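Side-chain contacts in bifunctional enzyme IspD/IspF (Campylobacter jejuni, PDB 1W55), which catalyses two steps of isoprenoid precursor biosynthesis, making 4-CDP-2-C-methyl-D-erythritol from CTP and methylerythritol 4-phosphate, and cyclising its 2-phosphate to the cyclodiphosphate with release of CMP: residues K278-S282 / M283-K287; L227-G231 / V232-P236; E196-K200 / L201-T205; V100-S103 / K104-D108; L26-N30 / D31-L35. All blocks are in the same frame, centred on the assembly; numbering follows the deposited sequence. Where two conformers were deposited one is given.

Interactions 1 and 2 belong to the cyclodiphosphate synthase part of the chain; interactions 3, 4 and 5 belong to the cytidylyltransferase part. Helix starts are built in interactions 1 and 4, one capped by an asparagine amide oxygen and the other by a serine hydroxyl. Interactions 2 and 5 are tight hairpins ruled by backbone bonds, whereas interaction 3 is an irregular turn whose leucines face inward and whose lysine meets a second subunit. Interaction 5 is buried, the other four partly so. Met283 of interaction 1 packs on the hairpin turn of interaction 2. Leu28 of interaction 5 touches both Val100 of interaction 4 and Leu203 of interaction 3.

Interaction 1. Residues K278-S282 / M283-K287; sequences KNANS and MELLK
The backbone enters helix 282-295 at Asn281, whose carbonyl O accepts Leu285 N at 3.1 Å and also takes a weak, bent bond from Glu284 N, while Ser282 O starts the next turn by accepting Leu286 N at 2.8 Å. The amide side chain of Asn281 adds a side-chain grip on this end. With CG anti to the backbone N (chi1 -179°), it swings forward over the first turn, and OD1 accepts Met283 N at 3.0 Å. The bond is bent, 135° at the hydrogen, and the donor sits 23° off the amide carbonyl plane. The same OD1 lies 3.4 Å from Met283 CB, and the two side chains slant across one another. Asn281 is thus a side-chain N-cap, and the residue before the cap and the fourth residue after it form a hydrophobic staple: Ala280 CB meets Leu285 CD1 at 3.9 Å, with CD2 of the same leucine only slightly farther off. Ser282 CB turns away from the helix start and carries OG to His251, which by similarity binds the divalent metal, and to Asp245. Leu285 O receives the hydroxyl of Tyr270, part of the substrate site by similarity. Met283, bent at chi2 and chi3, leads its thioether to helix 318-329, and Leu286 reaches both that helix and helix 248-260.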
loop_
_atom_site.group_PDB
_atom_site.type_symbol
_atom_site.label_atom_id
_atom_site.label_comp_id
_atom_site.label_asym_id
_atom_site.label_seq_id
_atom_site.Cartn_x
_atom_site.Cartn_y
_atom_site.Cartn_z
ATOM N N LYS A 278 51.350 23.220 13.161
ATOM C CA LYS A 278 52.314 23.740 12.177
ATOM C C LYS A 278 52.664 22.749 11.052
ATOM O O LYS A 278 52.827 23.142 9.889
ATOM C CB LYS A 278 53.596 24.214 12.887
ATOM C CG LYS A 278 54.683 24.800 11.969
ATOM C CD LYS A 278 55.995 25.026 12.728
ATOM C CE LYS A 278 57.220 24.676 11.877
ATOM N NZ LYS A 278 57.571 25.767 10.918
ATOM N N ASN A 279 52.772 21.471 11.396
ATOM C CA ASN A 279 53.140 20.469 10.402
ATOM C C ASN A 279 51.978 19.649 9.825
ATOM O O ASN A 279 52.200 18.730 9.032
ATOM C CB ASN A 279 54.274 19.578 10.928
ATOM C CG ASN A 279 55.551 20.369 11.205
ATOM O OD1 ASN A 279 56.127 20.277 12.290
ATOM N ND2 ASN A 279 55.982 21.169 10.227
ATOM N N ALA A 280 50.748 20.013 10.191
ATOM C CA ALA A 280 49.558 19.283 9.750
ATOM C C ALA A 280 49.298 19.370 8.235
ATOM O O ALA A 280 49.598 20.372 7.584
ATOM C CB ALA A 280 48.331 19.746 10.532
ATOM N N ASN A 281 48.774 18.284 7.687
ATOM C CA ASN A 281 48.174 18.284 6.364
ATOM C C ASN A 281 46.698 18.673 6.526
ATOM O O ASN A 281 45.910 17.890 7.065
ATOM C CB ASN A 281 48.322 16.892 5.744
ATOM C CG ASN A 281 47.743 16.796 4.340
ATOM O OD1 ASN A 281 46.853 17.557 3.960
ATOM N ND2 ASN A 281 48.239 15.837 3.568
ATOM N N SER A 282 46.344 19.886 6.086
ATOM C CA SER A 282 44.970 20.443 6.206
ATOM C C SER A 282 43.852 19.593 5.603
ATOM O O SER A 282 42.730 19.608 6.091
ATOM C CB SER A 282 44.912 21.825 5.570
ATOM O OG SER A 282 45.500 22.788 6.422
ATOM N N MET A 283 44.171 18.863 4.541
ATOM C CA MET A 283 43.231 17.957 3.902
ATOM C C MET A 283 42.957 16.736 4.793
ATOM O O MET A 283 41.856 16.176 4.762
ATOM C CB MET A 283 43.753 17.515 2.524
ATOM C CG MET A 283 43.736 18.621 1.466
ATOM S SD MET A 283 42.089 19.395 1.259
ATOM C CE MET A 283 41.272 18.240 0.118
ATOM N N GLU A 284 43.958 16.335 5.576
ATOM C CA GLU A 284 43.786 15.267 6.563
ATOM C C GLU A 284 42.938 15.766 7.725
ATOM O O GLU A 284 42.093 15.027 8.236
ATOM C CB GLU A 284 45.148 14.732 7.048
ATOM C CG GLU A 284 45.087 13.650 8.133
ATOM C CD GLU A 284 44.382 12.360 7.698
ATOM O OE1 GLU A 284 44.463 11.973 6.504
ATOM O OE2 GLU A 284 43.744 11.722 8.564
ATOM N N LEU A 285 43.154 17.026 8.114
ATOM C CA LEU A 285 42.346 17.676 9.144
ATOM C C LEU A 285 40.893 17.770 8.694
ATOM O O LEU A 285 39.985 17.504 9.477
ATOM C CB LEU A 285 42.882 19.078 9.463
ATOM C CG LEU A 285 44.289 19.226 10.055
ATOM C CD1 LEU A 285 44.566 20.682 10.400
ATOM C CD2 LEU A 285 44.489 18.345 11.281
ATOM N N LEU A 286 40.696 18.150 7.427
ATOM C CA LEU A 286 39.384 18.151 6.781
ATOM C C LEU A 286 38.724 16.776 6.835
ATOM O O LEU A 286 37.560 16.654 7.226
ATOM C CB LEU A 286 39.501 18.613 5.315
ATOM C CG LEU A 286 38.268 18.430 4.415
ATOM C CD1 LEU A 286 37.040 19.211 4.955
ATOM C CD2 LEU A 286 38.561 18.813 2.958
ATOM N N LYS A 287 39.464 15.745 6.426
ATOM C CA LYS A 287 38.950 14.377 6.430
ATOM C C LYS A 287 38.502 13.939 7.836
ATOM O O LYS A 287 37.450 13.318 8.000
ATOM C CB LYS A 287 39.998 13.410 5.887
ATOM C CG LYS A 287 39.579 11.944 5.941
ATOM C CD LYS A 287 40.766 11.005 5.767
ATOM C CE LYS A 287 41.120 10.792 4.288
ATOM N NZ LYS A 287 40.224 9.810 3.596
#

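Interaction 2. Residues L227-G231 / V232-P236; sequences LLLAG and VQIHP
Leu229 and Val232 close the two-residue hairpin with a pair of backbone bonds, Leu229 N to Val232 O and Val232 N to Leu229 O, both 3.0 Å, round a type I' turn through Ala230 and Gly231. Farther out, Ile234 N gives Leu227 O a nearly straight bond of 2.7 Å (177° at the hydrogen), yet Leu227 N turns to His235 O at 2.8 Å. Two residues therefore face one, consistent with a classic beta bulge whose helical residue is Ile234. The bulge brings Ile234 to the face occupied by Leu227 and Leu229: its CB lies 3.9 Å from Leu227 CD2, and its CG1 sits 3.9 Å from Leu229 CG, that pair crossing at about a right angle. Across the other face Leu228 CD2 rests 3.8 Å from Gln233 CA. The turn amides are satisfied from outside, Ala230 N and Gly231 N by the two carboxylate oxygens of Asp247, and Ala230 O by Asn324 ND2. His235 ND1 accepts from Thr237 N and Met238 N, which leaves ND1 without a proton and probably places the ring N-H on NE2. Asp247, holding two turn N-H groups with one carboxylate, would fix the hairpin tip beside helix 248-260, and those donors would probably help keep that carboxylate ionised.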
loop_
_atom_site.group_PDB
_atom_site.type_symbol
_atom_site.label_atom_id
_atom_site.label_comp_id
_atom_site.label_asym_id
_atom_site.label_seq_id
_atom_site.Cartn_x
_atom_site.Cartn_y
_atom_site.Cartn_z
ATOM N N LEU A 227 51.793 27.620 -2.647
ATOM C CA LEU A 227 50.401 27.903 -2.402
ATOM C C LEU A 227 49.640 26.609 -2.630
ATOM O O LEU A 227 49.585 26.097 -3.749
ATOM C CB LEU A 227 49.904 29.004 -3.348
ATOM C CG LEU A 227 48.441 29.411 -3.179
ATOM C CD1 LEU A 227 48.169 29.834 -1.738
ATOM C CD2 LEU A 227 48.059 30.514 -4.174
ATOM N N LEU A 228 49.093 26.070 -1.547
ATOM C CA LEU A 228 48.287 24.851 -1.581
ATOM C C LEU A 228 46.834 25.206 -1.302
ATOM O O LEU A 228 46.523 25.804 -0.271
ATOM C CB LEU A 228 48.759 23.860 -0.506
ATOM C CG LEU A 228 50.151 23.233 -0.587
ATOM C CD1 LEU A 228 50.313 22.234 0.557
ATOM C CD2 LEU A 228 50.389 22.549 -1.924
ATOM N N LEU A 229 45.954 24.851 -2.223
ATOM C CA LEU A 229 44.528 25.061 -2.025
ATOM C C LEU A 229 43.831 23.743 -2.322
ATOM O O LEU A 229 44.033 23.155 -3.392
ATOM C CB LEU A 229 44.011 26.176 -2.931
ATOM C CG LEU A 229 44.513 27.603 -2.689
ATOM C CD1 LEU A 229 43.800 28.548 -3.657
ATOM C CD2 LEU A 229 44.317 28.050 -1.238
ATOM N N ALA A 230 43.033 23.274 -1.362
ATOM C CA ALA A 230 42.450 21.929 -1.414
ATOM C C ALA A 230 43.537 20.886 -1.689
ATOM O O ALA A 230 43.306 19.893 -2.396
ATOM C CB ALA A 230 41.320 21.850 -2.463
ATOM N N GLY A 231 44.720 21.127 -1.125
ATOM C CA GLY A 231 45.836 20.202 -1.219
ATOM C C GLY A 231 46.535 20.182 -2.570
ATOM O O GLY A 231 47.365 19.316 -2.816
ATOM N N VAL A 232 46.191 21.126 -3.440
ATOM C CA VAL A 232 46.713 21.186 -4.798
ATOM C C VAL A 232 47.659 22.382 -4.920
ATOM O O VAL A 232 47.314 23.496 -4.512
ATOM C CB VAL A 232 45.552 21.329 -5.820
ATOM C CG1 VAL A 232 46.087 21.593 -7.247
ATOM C CG2 VAL A 232 44.637 20.085 -5.786
ATOM N N GLN A 233 48.853 22.164 -5.474
ATOM C CA GLN A 233 49.807 23.264 -5.602
ATOM C C GLN A 233 49.402 24.216 -6.719
ATOM O O GLN A 233 49.287 23.819 -7.883
ATOM C CB GLN A 233 51.243 22.772 -5.802
ATOM C CG GLN A 233 52.262 23.909 -5.651
ATOM C CD GLN A 233 53.692 23.460 -5.825
ATOM O OE1 GLN A 233 54.315 23.744 -6.852
ATOM N NE2 GLN A 233 54.221 22.762 -4.830
ATOM N N ILE A 234 49.185 25.473 -6.348
ATOM C CA ILE A 234 48.707 26.500 -7.275
ATOM C C ILE A 234 49.885 27.325 -7.805
ATOM O O ILE A 234 49.925 27.720 -8.971
ATOM C CB ILE A 234 47.697 27.441 -6.547
ATOM C CG1 ILE A 234 46.580 26.646 -5.840
ATOM C CG2 ILE A 234 47.135 28.488 -7.495
ATOM C CD1 ILE A 234 45.948 25.514 -6.655
ATOM N N HIS A 235 50.828 27.593 -6.909
ATOM C CA HIS A 235 51.960 28.451 -7.182
ATOM C C HIS A 235 53.119 27.974 -6.319
ATOM O O HIS A 235 52.896 27.584 -5.166
ATOM C CB HIS A 235 51.630 29.907 -6.860
ATOM C CG HIS A 235 52.521 30.882 -7.557
ATOM N ND1 HIS A 235 53.749 31.259 -7.054
ATOM C CD2 HIS A 235 52.381 31.537 -8.736
ATOM C CE1 HIS A 235 54.323 32.109 -7.886
ATOM N NE2 HIS A 235 53.512 32.299 -8.914
ATOM N N PRO A 236 54.342 27.985 -6.865
ATOM C CA PRO A 236 55.512 27.475 -6.128
ATOM C C PRO A 236 55.984 28.342 -4.956
ATOM O O PRO A 236 56.629 27.796 -4.066
ATOM C CB PRO A 236 56.609 27.377 -7.216
ATOM C CG PRO A 236 56.211 28.411 -8.269
ATOM C CD PRO A 236 54.695 28.432 -8.231
#

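Interaction 3. Residues E196-K200 / L201-T205; sequences EDLKK and LDLPT
The flat group at the centre is the carbonyl of Leu198: Leu201 N approaches one face of it, 61° out of the plane, and gives a hydrogen bond of 3.1 Å to Leu198 O. This donor therefore misses the lone-pair directions, as suits a bond that spans only three residues. Leu201 CB lies 3.8 Å from the same Leu198 O, and its CD1 comes within 3.7 Å of Asp197 O, the leucine branch thus lying against the carbonyl oxygens of Asp197 and Leu198. Another planar group, the carboxylate of Asp197, points back along the chain; its OD2 accepts from both Thr193 N and Phe194 N, and Arg190 makes a long, weak ion pair with OD1. Leu198 CB starts out away from the following residues, but with CG anti to the carbonyl carbon (chi1 -77°) its end doubles back, and CD2 meets Leu203 CD1 at 3.8 Å, the two side chains crossing at about a right angle. Lys200 runs outward, extended, to a salt bridge with Glu187 of a second subunit. Between the leucines Asp202 centres an inverse gamma turn, marked by the weak bond from Leu203 N to Leu201 O at 3.2 Å. The whole forms part of the irregular connection from strand 180-184 of the cytidylyltransferase part to strand 210-224 of the cyclodiphosphate synthase part, near Lys191, predicted to position methylerythritol phosphate.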
loop_
_atom_site.group_PDB
_atom_site.type_symbol
_atom_site.label_atom_id
_atom_site.label_comp_id
_atom_site.label_asym_id
_atom_site.label_seq_id
_atom_site.Cartn_x
_atom_site.Cartn_y
_atom_site.Cartn_z
ATOM N N GLU A 196 23.855 -6.092 9.976
ATOM C CA GLU A 196 22.851 -6.962 9.370
ATOM C C GLU A 196 21.540 -6.974 10.152
ATOM O O GLU A 196 20.509 -7.373 9.607
ATOM C CB GLU A 196 23.391 -8.398 9.223
ATOM C CG GLU A 196 24.721 -8.513 8.484
ATOM C CD GLU A 196 25.917 -8.314 9.403
ATOM O OE1 GLU A 196 26.084 -9.117 10.349
ATOM O OE2 GLU A 196 26.685 -7.351 9.187
ATOM N N ASP A 197 21.578 -6.540 11.415
ATOM C CA ASP A 197 20.372 -6.466 12.248
ATOM C C ASP A 197 19.343 -5.432 11.771
ATOM O O ASP A 197 18.154 -5.579 12.059
ATOM C CB ASP A 197 20.720 -6.193 13.718
ATOM C CG ASP A 197 21.501 -7.330 14.358
ATOM O OD1 ASP A 197 21.276 -8.499 13.976
ATOM O OD2 ASP A 197 22.360 -7.152 15.250
ATOM N N LEU A 198 19.803 -4.394 11.068
ATOM C CA LEU A 198 18.934 -3.284 10.640
ATOM C C LEU A 198 17.728 -3.757 9.835
ATOM O O LEU A 198 16.593 -3.399 10.148
ATOM C CB LEU A 198 19.717 -2.235 9.835
ATOM C CG LEU A 198 20.618 -1.262 10.597
ATOM C CD1 LEU A 198 21.433 -0.419 9.613
ATOM C CD2 LEU A 198 19.824 -0.367 11.551
ATOM N N LYS A 199 17.989 -4.578 8.818
ATOM C CA LYS A 199 16.946 -5.144 7.961
ATOM C C LYS A 199 16.066 -6.169 8.673
ATOM O O LYS A 199 15.025 -6.557 8.142
ATOM C CB LYS A 199 17.561 -5.771 6.703
ATOM C CG LYS A 199 17.650 -4.812 5.517
ATOM C CD LYS A 199 18.715 -5.248 4.511
ATOM C CE LYS A 199 19.167 -4.082 3.634
ATOM N NZ LYS A 199 20.447 -3.480 4.117
ATOM N N LYS A 200 16.482 -6.611 9.860
ATOM C CA LYS A 200 15.676 -7.534 10.661
ATOM C C LYS A 200 14.676 -6.782 11.522
ATOM O O LYS A 200 13.766 -7.379 12.083
ATOM C CB LYS A 200 16.550 -8.434 11.546
ATOM C CG LYS A 200 17.433 -9.414 10.777
ATOM C CD LYS A 200 18.509 -10.029 11.672
ATOM C CE LYS A 200 19.710 -10.490 10.841
ATOM N NZ LYS A 200 20.411 -11.650 11.452
ATOM N N LEU A 201 14.852 -5.468 11.626
ATOM C CA LEU A 201 13.934 -4.624 12.391
ATOM C C LEU A 201 13.144 -3.673 11.485
ATOM O O LEU A 201 13.622 -3.251 10.434
ATOM C CB LEU A 201 14.704 -3.835 13.449
ATOM C CG LEU A 201 15.329 -4.655 14.581
ATOM C CD1 LEU A 201 16.619 -4.014 15.064
ATOM C CD2 LEU A 201 14.335 -4.815 15.721
ATOM N N ASP A 202 11.930 -3.341 11.899
ATOM C CA ASP A 202 11.072 -2.461 11.107
ATOM C C ASP A 202 11.243 -1.011 11.593
ATOM O O ASP A 202 10.295 -0.374 12.057
ATOM C CB ASP A 202 9.609 -2.945 11.174
ATOM C CG ASP A 202 8.681 -2.191 10.221
ATOM O OD1 ASP A 202 9.108 -1.834 9.092
ATOM O OD2 ASP A 202 7.495 -1.914 10.526
ATOM N N LEU A 203 12.471 -0.511 11.497
ATOM C CA LEU A 203 12.812 0.810 12.015
ATOM C C LEU A 203 12.300 1.946 11.106
ATOM O O LEU A 203 12.260 1.793 9.882
ATOM C CB LEU A 203 14.327 0.910 12.224
ATOM C CG LEU A 203 14.963 0.030 13.311
ATOM C CD1 LEU A 203 16.478 0.139 13.292
ATOM C CD2 LEU A 203 14.442 0.381 14.689
ATOM N N PRO A 204 11.879 3.066 11.690
ATOM C CA PRO A 204 11.462 4.227 10.882
ATOM C C PRO A 204 12.677 4.809 10.155
ATOM O O PRO A 204 13.708 5.008 10.783
ATOM C CB PRO A 204 10.928 5.223 11.924
ATOM C CG PRO A 204 10.724 4.425 13.171
ATOM C CD PRO A 204 11.756 3.323 13.136
ATOM N N THR A 205 12.559 5.039 8.851
ATOM C CA THR A 205 13.668 5.550 8.035
ATOM C C THR A 205 13.942 7.035 8.350
ATOM O O THR A 205 13.057 7.726 8.862
ATOM C CB THR A 205 13.353 5.359 6.549
ATOM O OG1 THR A 205 12.090 5.972 6.257
ATOM C CG2 THR A 205 13.114 3.876 6.250
#

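Interaction 4. Residues V100-S103 / K104-D108; sequences VLVS and KNLFD
Ser103 lays its hydroxyl over the first turn of helix 104-111, OG lying 3.3 Å from Asn105 CB and accepting Leu106 N at 3.0 Å. The bond is almost straight, 170° at the hydrogen. It is made possible by OG standing between the backbone N and the carbonyl carbon (chi1 84°), which turns it forward over the helix end. Ser103 is thus a classical serine N-cap, holding the amide of the third helical residue, while its own carbonyl O accepts Phe107 N at 3.2 Å to begin the regular helical bonding. The hydroxyl has a second partner in Glu186 OE1, so OG is bonded both to the helix amide of Leu106 and to the carboxylate of Glu186. Beside the cap, Val102 CG1 meets Leu106 CD2 at 4.2 Å, a loose apolar touch at a slant. Lys104, bent at chi2 and chi4, carries NZ to the carbonyl of Phe44. The helix start follows the loop after strand 91-96 of the cytidylyltransferase sheet. Val102 leans on Leu41 of helix 33-42 and on Pro148, its carbonyl O takes Asn40 ND2 of that same helix, and the ring of Phe107 meets that of Phe44 at about 55°, while Leu106 packs on Glu186 in the loop after strand 180-184.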
loop_
_atom_site.group_PDB
_atom_site.type_symbol
_atom_site.label_atom_id
_atom_site.label_comp_id
_atom_site.label_asym_id
_atom_site.label_seq_id
_atom_site.Cartn_x
_atom_site.Cartn_y
_atom_site.Cartn_z
ATOM N N VAL A 100 15.264 -1.070 20.220
ATOM C CA VAL A 100 14.562 0.167 19.885
ATOM C C VAL A 100 13.043 0.064 19.893
ATOM O O VAL A 100 12.376 0.971 20.377
ATOM C CB VAL A 100 15.055 0.752 18.536
ATOM C CG1 VAL A 100 14.502 2.133 18.338
ATOM C CG2 VAL A 100 16.556 0.819 18.519
ATOM N N LEU A 101 12.510 -1.041 19.384
ATOM C CA LEU A 101 11.074 -1.167 19.135
ATOM C C LEU A 101 10.302 -1.978 20.181
ATOM O O LEU A 101 9.292 -2.617 19.853
ATOM C CB LEU A 101 10.838 -1.782 17.755
ATOM C CG LEU A 101 11.308 -1.024 16.503
ATOM C CD1 LEU A 101 11.024 -1.858 15.253
ATOM C CD2 LEU A 101 10.667 0.352 16.394
ATOM N N VAL A 102 10.767 -1.949 21.425
ATOM C CA VAL A 102 10.094 -2.640 22.524
ATOM C C VAL A 102 8.630 -2.211 22.577
ATOM O O VAL A 102 8.333 -1.016 22.628
ATOM C CB VAL A 102 10.772 -2.350 23.889
ATOM C CG1 VAL A 102 9.941 -2.923 25.019
ATOM C CG2 VAL A 102 12.195 -2.928 23.925
ATOM N N SER A 103 7.729 -3.193 22.550
ATOM C CA SER A 103 6.284 -2.947 22.504
ATOM C C SER A 103 5.674 -2.678 23.876
ATOM O O SER A 103 6.201 -3.120 24.904
ATOM C CB SER A 103 5.570 -4.142 21.866
ATOM O OG SER A 103 5.325 -5.144 22.841
ATOM N N LYS A 104 4.550 -1.967 23.877
ATOM C CA LYS A 104 3.767 -1.712 25.089
ATOM C C LYS A 104 3.285 -3.021 25.717
ATOM O O LYS A 104 3.155 -3.146 26.946
ATOM C CB LYS A 104 2.569 -0.816 24.746
ATOM C CG LYS A 104 1.586 -0.571 25.883
ATOM C CD LYS A 104 2.242 0.090 27.079
ATOM C CE LYS A 104 1.204 0.434 28.127
ATOM N NZ LYS A 104 1.455 1.805 28.639
ATOM N N ASN A 105 3.031 -3.984 24.846
ATOM C CA ASN A 105 2.610 -5.321 25.218
ATOM C C ASN A 105 3.625 -6.009 26.132
ATOM O O ASN A 105 3.267 -6.479 27.214
ATOM C CB ASN A 105 2.415 -6.129 23.940
ATOM C CG ASN A 105 1.633 -7.386 24.161
ATOM O OD1 ASN A 105 2.192 -8.418 24.530
ATOM N ND2 ASN A 105 0.326 -7.322 23.904
ATOM N N LEU A 106 4.885 -6.067 25.692
ATOM C CA LEU A 106 5.946 -6.671 26.498
ATOM C C LEU A 106 6.090 -5.934 27.817
ATOM O O LEU A 106 6.262 -6.562 28.855
ATOM C CB LEU A 106 7.288 -6.703 25.753
ATOM C CG LEU A 106 8.527 -7.161 26.531
ATOM C CD1 LEU A 106 8.368 -8.603 27.029
ATOM C CD2 LEU A 106 9.782 -7.030 25.667
ATOM N N PHE A 107 6.004 -4.609 27.770
ATOM C CA PHE A 107 6.085 -3.792 28.979
ATOM C C PHE A 107 5.044 -4.234 30.011
ATOM O O PHE A 107 5.375 -4.423 31.180
ATOM C CB PHE A 107 5.930 -2.302 28.650
ATOM C CG PHE A 107 5.878 -1.409 29.867
ATOM C CD1 PHE A 107 7.033 -0.808 30.356
ATOM C CD2 PHE A 107 4.669 -1.159 30.516
ATOM C CE1 PHE A 107 6.987 0.013 31.472
ATOM C CE2 PHE A 107 4.613 -0.342 31.634
ATOM C CZ PHE A 107 5.776 0.244 32.115
ATOM N N ASP A 108 3.798 -4.407 29.559
ATOM C CA ASP A 108 2.675 -4.779 30.428
ATOM C C ASP A 108 2.899 -6.147 31.045
ATOM O O ASP A 108 2.647 -6.353 32.232
ATOM C CB ASP A 108 1.355 -4.778 29.642
ATOM C CG ASP A 108 0.892 -3.374 29.260
ATOM O OD1 ASP A 108 1.212 -2.399 29.989
ATOM O OD2 ASP A 108 0.197 -3.152 28.243
#

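Interaction 5. Residues L26-N30 / D31-L35; sequences LRLGN and DPLWL
Arg27 and Pro32 stand on one side of a small beta hairpin, with Leu28 and Asp31 on the other, the strands joined by a type II' turn in which Gly29 takes the positive phi. In one of two conformers, Arg27 bends at chi2 (53°), bringing CD to 3.9 Å from Pro32 CA and laying the guanidinium over the proline, so that Pro32 CB lies 4.1 Å above its plane, toward the rim; the placement of the guanidinium, and with it the bond from NH1 to Phe25 O, is therefore uncertain. On the reverse side Leu28 CD1 meets Leu33 CG at 4.3 Å, and Leu28 also packs on Val100; Asp31 points its carboxylate outward to a salt bridge between OD2 and Lys39 NZ of the following helix. The turn is closed by two backbone bonds: Leu28 N to Asp31 O at 2.8 Å, and Asp31 N to Leu28 O at 3.1 Å. Asn30 reaches Ser207 with OD1. Pro32 then takes the N-cap position of helix 33-42 in the cytidylyltransferase part of the chain. At this junction Leu33 N makes a weak bond to Leu26 O at 2.8 Å, bent to 120° at the hydrogen, with Leu33 CB 3.6 Å from that same oxygen.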
loop_
_atom_site.group_PDB
_atom_site.type_symbol
_atom_site.label_atom_id
_atom_site.label_comp_id
_atom_site.label_asym_id
_atom_site.label_seq_id
_atom_site.Cartn_x
_atom_site.Cartn_y
_atom_site.Cartn_z
ATOM N N LEU A 26 22.094 7.047 14.528
ATOM C CA LEU A 26 21.274 6.776 13.341
ATOM C C LEU A 26 19.945 7.480 13.494
ATOM O O LEU A 26 19.370 7.473 14.594
ATOM C CB LEU A 26 20.996 5.287 13.180
ATOM C CG LEU A 26 22.170 4.348 12.915
ATOM C CD1 LEU A 26 21.678 2.909 13.013
ATOM C CD2 LEU A 26 22.815 4.634 11.555
ATOM N N ARG A 27 19.443 8.074 12.417
ATOM C CA ARG A 27 18.182 8.793 12.508
ATOM C C ARG A 27 16.989 7.894 12.235
ATOM O O ARG A 27 16.939 7.196 11.232
ATOM C CB ARG A 27 18.168 10.041 11.601
ATOM C CG ARG A 27 18.301 11.361 12.378
ATOM C CD ARG A 27 19.517 11.403 13.326
ATOM N NE ARG A 27 19.779 12.727 13.882
ATOM C CZ ARG A 27 20.958 13.120 14.360
ATOM N NH1 ARG A 27 21.985 12.287 14.370
ATOM N NH2 ARG A 27 21.108 14.349 14.842
ATOM N N LEU A 28 16.041 7.921 13.157
ATOM C CA LEU A 28 14.776 7.203 13.036
ATOM C C LEU A 28 13.725 8.294 13.053
ATOM O O LEU A 28 13.489 8.918 14.092
ATOM C CB LEU A 28 14.563 6.240 14.221
ATOM C CG LEU A 28 15.679 5.249 14.595
ATOM C CD1 LEU A 28 15.179 4.222 15.615
ATOM C CD2 LEU A 28 16.293 4.550 13.386
ATOM N N GLY A 29 13.122 8.563 11.899
ATOM C CA GLY A 29 12.323 9.772 11.756
ATOM C C GLY A 29 13.236 10.962 11.982
ATOM O O GLY A 29 14.321 11.014 11.400
ATOM N N ASN A 30 12.808 11.899 12.836
ATOM C CA ASN A 30 13.605 13.084 13.173
ATOM C C ASN A 30 14.596 12.836 14.302
ATOM O O ASN A 30 15.458 13.678 14.543
ATOM C CB ASN A 30 12.712 14.271 13.587
ATOM C CG ASN A 30 12.344 15.206 12.406
ATOM O OD1 ASN A 30 13.002 15.226 11.353
ATOM N ND2 ASN A 30 11.279 15.985 12.598
ATOM N N ASP A 31 14.488 11.689 14.976
ATOM C CA ASP A 31 15.196 11.490 16.232
ATOM C C ASP A 31 16.401 10.590 16.082
ATOM O O ASP A 31 16.323 9.569 15.408
ATOM C CB ASP A 31 14.262 10.863 17.285
ATOM C CG ASP A 31 13.285 11.858 17.871
ATOM O OD1 ASP A 31 13.558 13.076 17.837
ATOM O OD2 ASP A 31 12.214 11.514 18.401
ATOM N N PRO A 32 17.494 10.918 16.765
ATOM C CA PRO A 32 18.615 9.973 16.873
ATOM C C PRO A 32 18.100 8.732 17.607
ATOM O O PRO A 32 17.151 8.837 18.391
ATOM C CB PRO A 32 19.659 10.732 17.699
ATOM C CG PRO A 32 18.909 11.846 18.375
ATOM C CD PRO A 32 17.720 12.164 17.526
ATOM N N LEU A 33 18.694 7.579 17.323
ATOM C CA LEU A 33 18.198 6.282 17.804
ATOM C C LEU A 33 18.014 6.245 19.320
ATOM O O LEU A 33 17.013 5.735 19.789
ATOM C CB LEU A 33 19.136 5.145 17.349
ATOM C CG LEU A 33 18.808 3.714 17.804
ATOM C CD1 LEU A 33 19.112 2.712 16.698
ATOM C CD2 LEU A 33 19.521 3.331 19.112
ATOM N N TRP A 34 18.969 6.799 20.068
ATOM C CA TRP A 34 18.957 6.749 21.539
ATOM C C TRP A 34 17.757 7.510 22.073
ATOM O O TRP A 34 17.133 7.103 23.047
ATOM C CB TRP A 34 20.268 7.309 22.142
ATOM C CG TRP A 34 20.460 8.809 21.935
ATOM C CD1 TRP A 34 21.154 9.418 20.924
ATOM C CD2 TRP A 34 19.963 9.872 22.768
ATOM N NE1 TRP A 34 21.117 10.783 21.074
ATOM C CE2 TRP A 34 20.379 11.089 22.189
ATOM C CE3 TRP A 34 19.191 9.917 23.936
ATOM C CZ2 TRP A 34 20.042 12.332 22.731
ATOM C CZ3 TRP A 34 18.855 11.153 24.476
ATOM C CH2 TRP A 34 19.278 12.345 23.873
ATOM N N LEU A 35 17.432 8.620 21.416
ATOM C CA LEU A 35 16.293 9.439 21.816
ATOM C C LEU A 35 14.986 8.752 21.418
ATOM O O LEU A 35 14.050 8.691 22.212
ATOM C CB LEU A 35 16.406 10.856 21.237
ATOM C CG LEU A 35 15.306 11.875 21.558
ATOM C CD1 LEU A 35 15.122 12.092 23.094
ATOM C CD2 LEU A 35 15.603 13.198 20.835
#